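Local coordinates for nitrilotriacetate monooxygenase component B (Bacillus cereus ATCC 14579, PDB 3BPK), which probably binds FMN and serves as the flavin reductase component of nitrilotriacetate monooxygenase, at the interface of chains A and B. Sequence-based numbering; all coordinates share one arbitrary frame. Chains: chain A/B, Nitrilotriacetate monooxygenase component B.

Contact 1: the interface of chains A and B. Residues chain A 200, 202; chain B 94, 98, 185, 193.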
loop_
_atom_site.group_PDB
_atom_site.type_symbol
_atom_site.label_atom_id
_atom_site.label_comp_id
_atom_site.label_asym_id
_atom_site.label_seq_id
_atom_site.Cartn_x
_atom_site.Cartn_y
_atom_site.Cartn_z
ATOM N N PHE A 200 16.539 -10.203 2.672
ATOM C CA PHE A 200 17.877 -9.649 2.730
ATOM C C PHE A 200 17.854 -8.358 3.544
ATOM O O PHE A 200 16.794 -7.699 3.690
ATOM C CB PHE A 200 18.498 -9.457 1.321
ATOM C CG PHE A 200 17.772 -8.453 0.450
ATOM C CD1 PHE A 200 18.198 -7.121 0.385
ATOM C CD2 PHE A 200 16.676 -8.852 -0.317
ATOM C CE1 PHE A 200 17.524 -6.191 -0.425
ATOM C CE2 PHE A 200 15.989 -7.938 -1.129
ATOM C CZ PHE A 200 16.415 -6.605 -1.190
ATOM N N LEU A 202 18.952 -4.447 4.432
ATOM C CA LEU A 202 19.490 -3.148 4.062
ATOM C C LEU A 202 19.306 -2.182 5.221
ATOM O O LEU A 202 20.219 -2.011 6.029
ATOM C CB LEU A 202 18.835 -2.602 2.788
ATOM C CG LEU A 202 19.014 -3.359 1.462
ATOM C CD1 LEU A 202 18.089 -2.759 0.406
ATOM C CD2 LEU A 202 20.481 -3.372 0.973
ATOM N N VAL B 94 18.472 -1.473 -6.147
ATOM C CA VAL B 94 18.135 -1.329 -4.734
ATOM C C VAL B 94 19.339 -0.896 -3.876
ATOM O O VAL B 94 19.174 -0.194 -2.882
ATOM C CB VAL B 94 17.438 -2.603 -4.162
ATOM C CG1 VAL B 94 18.407 -3.830 -4.223
ATOM C CG2 VAL B 94 16.906 -2.340 -2.751
ATOM N N ASN B 98 18.924 2.260 -1.500
ATOM C CA ASN B 98 19.240 2.250 -0.058
ATOM C C ASN B 98 20.136 3.409 0.358
ATOM O O ASN B 98 19.977 3.975 1.448
ATOM C CB ASN B 98 19.874 0.923 0.344
ATOM C CG ASN B 98 20.031 0.790 1.852
ATOM O OD1 ASN B 98 21.151 0.646 2.361
ATOM N ND2 ASN B 98 18.916 0.854 2.574
ATOM N N ILE B 185 11.552 -5.275 -5.469
ATOM C CA ILE B 185 11.898 -5.496 -4.058
ATOM C C ILE B 185 10.801 -4.965 -3.129
ATOM O O ILE B 185 10.057 -4.018 -3.483
ATOM C CB ILE B 185 13.297 -4.941 -3.685
ATOM C CG1 ILE B 185 13.357 -3.444 -3.856
ATOM C CG2 ILE B 185 14.438 -5.651 -4.460
ATOM C CD1 ILE B 185 13.098 -2.722 -2.573
ATOM N N TYR B 193 14.367 -6.586 3.872
ATOM C CA TYR B 193 13.649 -6.491 2.611
ATOM C C TYR B 193 13.357 -7.891 2.106
ATOM O O TYR B 193 13.800 -8.888 2.719
ATOM C CB TYR B 193 14.488 -5.707 1.621
ATOM C CG TYR B 193 14.651 -4.266 2.037
ATOM C CD1 TYR B 193 14.055 -3.231 1.304
ATOM C CD2 TYR B 193 15.398 -3.932 3.178
ATOM C CE1 TYR B 193 14.201 -1.911 1.700
ATOM C CE2 TYR B 193 15.538 -2.623 3.588
ATOM C CZ TYR B 193 14.948 -1.616 2.847
ATOM O OH TYR B 193 15.102 -0.311 3.261
HETATM O O HOH W 1 21.767 0.066 5.446
#
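A:Leu202, the last modelled residue of its chain, fits between B:Tyr193, B:Val94 and B:Asn98, while A:Phe200 pairs with B:Tyr193 as an antiparallel beta bridge. This tail-to-body contact is one part of a two-fold interface between identical subunits. The leucine buries 83 Å². Its CB meets the rim of the tyrosine at CE2 (3.4 Å), and its CD1 methyl sits over the middle of the same ring, 3.9 Å from the centroid, a CH-pi contact. CG lies beside the backbone N and opposite the carbonyl carbon (chi1 -64°), which directs the branch toward helix 94-100 of chain B. There CD1 presses on the B:Val94 CG2 methyl at 3.4 Å, tighter than usual packing.

Two backbone bonds set the register. B:Tyr193 N gives a nearly straight bond to A:Phe200 O (2.7 Å, 170° at H). In return, A:Phe200 N bonds to B:Tyr193 O at 3.0 Å, approaching from above the carbonyl plane, 48° out of it. The ring of A:Phe200 turns one face to B:Tyr193 CB, which lies offset toward the rim, with CZ the nearest ring atom at 3.5 Å. B:Ile185 CG2 adds a looser methyl contact at CZ. The amide of B:Asn98 flanks the leucine CB, and its OD1 shares a water with the A:Leu202 backbone oxygen, which lies 2.7 Å from that water.

Contact 2: the interface of chains A and B. Residues chain A 29, 50, 52, 60, 88, 136, 182; chain B 24-25.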
loop_
_atom_site.group_PDB
_atom_site.type_symbol
_atom_site.label_atom_id
_atom_site.label_comp_id
_atom_site.label_asym_id
_atom_site.label_seq_id
_atom_site.Cartn_x
_atom_site.Cartn_y
_atom_site.Cartn_z
ATOM N N PRO A 29 0.348 -6.387 -0.450
ATOM C CA PRO A 29 -0.210 -7.191 0.651
ATOM C C PRO A 29 -1.731 -7.201 0.536
ATOM O O PRO A 29 -2.314 -6.239 0.013
ATOM C CB PRO A 29 0.261 -6.436 1.895
ATOM C CG PRO A 29 0.382 -4.945 1.435
ATOM C CD PRO A 29 0.865 -5.062 -0.006
ATOM N N PHE A 50 -3.791 -1.899 -0.256
ATOM C CA PHE A 50 -3.766 -1.919 1.206
ATOM C C PHE A 50 -2.372 -1.538 1.665
ATOM O O PHE A 50 -1.369 -2.051 1.142
ATOM C CB PHE A 50 -4.014 -3.388 1.595
ATOM C CG PHE A 50 -3.809 -3.713 3.067
ATOM C CD1 PHE A 50 -4.292 -2.865 4.089
ATOM C CD2 PHE A 50 -3.165 -4.901 3.409
ATOM C CE1 PHE A 50 -4.138 -3.235 5.451
ATOM C CE2 PHE A 50 -3.014 -5.262 4.750
ATOM C CZ PHE A 50 -3.473 -4.420 5.772
ATOM N N ILE A 52 0.066 0.607 5.182
ATOM C CA ILE A 52 0.153 1.425 6.384
ATOM C C ILE A 52 0.016 2.885 5.975
ATOM O O ILE A 52 0.470 3.257 4.899
ATOM C CB ILE A 52 1.482 1.202 7.071
ATOM C CG1 ILE A 52 1.689 -0.298 7.378
ATOM C CG2 ILE A 52 1.571 2.020 8.356
ATOM C CD1 ILE A 52 3.130 -0.671 7.777
ATOM N N ILE A 60 -4.242 2.701 8.858
ATOM C CA ILE A 60 -4.082 1.883 7.650
ATOM C C ILE A 60 -5.025 2.383 6.562
ATOM O O ILE A 60 -5.991 3.099 6.840
ATOM C CB ILE A 60 -4.309 0.388 7.969
ATOM C CG1 ILE A 60 -5.744 0.136 8.482
ATOM C CG2 ILE A 60 -3.237 -0.086 8.975
ATOM C CD1 ILE A 60 -6.825 0.002 7.396
ATOM N N ILE A 88 -4.785 -9.917 8.151
ATOM C CA ILE A 88 -3.636 -10.255 7.288
ATOM C C ILE A 88 -3.911 -11.567 6.564
ATOM O O ILE A 88 -4.323 -12.560 7.194
ATOM C CB ILE A 88 -2.339 -10.338 8.107
ATOM C CG1 ILE A 88 -2.057 -8.998 8.819
ATOM C CG2 ILE A 88 -1.148 -10.719 7.225
ATOM C CD1 ILE A 88 -2.023 -7.808 7.847
HETATM N N MSE A 136 -6.880 -6.830 12.882
HETATM C CA MSE A 136 -6.880 -5.481 13.455
HETATM C C MSE A 136 -8.298 -4.935 13.458
HETATM O O MSE A 136 -8.917 -4.791 12.385
HETATM C CB MSE A 136 -5.983 -4.554 12.593
HETATM C CG MSE A 136 -4.512 -4.906 12.715
HETATM SE SE MSE A 136 -3.441 -4.008 11.351
HETATM C CE MSE A 136 -3.930 -5.320 9.985
ATOM N N LEU A 182 4.585 -16.222 9.695
ATOM C CA LEU A 182 3.317 -15.668 9.214
ATOM C C LEU A 182 2.901 -16.192 7.839
ATOM O O LEU A 182 1.735 -16.481 7.593
ATOM C CB LEU A 182 3.402 -14.134 9.188
ATOM C CG LEU A 182 2.183 -13.363 8.664
ATOM C CD1 LEU A 182 0.903 -13.622 9.508
ATOM C CD2 LEU A 182 2.472 -11.869 8.601
ATOM N N SER B 24 3.530 -6.772 10.432
ATOM C CA SER B 24 2.292 -7.484 10.086
ATOM C C SER B 24 1.853 -7.238 8.651
ATOM O O SER B 24 1.379 -8.165 7.947
ATOM C CB SER B 24 1.153 -7.070 11.035
ATOM O OG SER B 24 1.459 -7.377 12.392
ATOM N N ILE B 25 2.001 -5.996 8.216
ATOM C CA ILE B 25 1.499 -5.602 6.883
ATOM C C ILE B 25 2.701 -5.700 5.949
ATOM O O ILE B 25 3.461 -4.751 5.723
ATOM C CB ILE B 25 0.811 -4.222 6.895
ATOM C CG1 ILE B 25 -0.400 -4.252 7.860
ATOM C CG2 ILE B 25 0.418 -3.796 5.453
ATOM C CD1 ILE B 25 -0.981 -2.842 8.164
#
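This is an apolar plug-in-pocket interface: B:Ile25, just past the end of helix 14-24, inserts among A:Phe50, A:Ile52, A:Ile60 and A:Ile88, and so probably helps to hold the two copies together as a dimer. The asymmetry of burial fits insertion of one side chain, since B:Ile25 hides 74 Å² while each pocket residue hides at most 19 Å². The lining comes from strands 50-54, 59-65, 83-88 and 134-146 of chain A, so one side chain touches several strands at once.

The two branches of the isoleucine do different work. Its CG1 lies opposite the carbonyl carbon (chi1 -60°), and the extended second torsion (168°) sends CD1 to the far end of the pocket. There B:Ile25 CD1 reaches A:Ile60 CG2 at 3.7 Å and A:Ile52 CG1 at 3.8 Å. The selenium (SE) of A:Met136, a selenomethionine, stands farther back, 4.2 Å from B:Ile25 CD1. The shorter branch, B:Ile25 CG2, sits above the rim of the A:Phe50 ring, 3.8 Å from CE2, whereas B:Ile25 CG1 lies on the same side of the ring plane but outside its rim, 3.7 Å from A:Phe50 CZ. The long axes of the two side chains are roughly perpendicular. A:Pro29 probably helps to fix the phenylalanine ring, with its carbonyl carbon at the edge and in the plane, and its CG also faces B:Ile25 CG2.

Next to the phenylalanine, and across B:Ile25 from A:Ile52, A:Ile88 runs about at a right angle to B:Ile25, with A:Ile88 CD1 3.9 Å from B:Ile25 CG1. The same residue also packs against the helix end: CG1, CG2 and CD1 all approach the backbone oxygen of B:Ser24, so both branches of A:Ile88 bear on one carbonyl. Its shortest approach is from the terminal methyl, with A:Ile88 CD1 3.4 Å from B:Ser24 O.

The C-alpha centres of contact 1 and contact 2 are about 19 Å apart, and they share no residue or secondary-structure element. In the copies described, chain A contributes its terminus in contact 1 and chain B its inserted side chain in contact 2. Because the interface is two-fold symmetric, each contact has a twin that reverses these roles, and every subunit both inserts and receives at both kinds of site. Backbone pairing at one place and apolar insertion at another would together fix the relative orientation of the subunits, consistent with a stable homodimer.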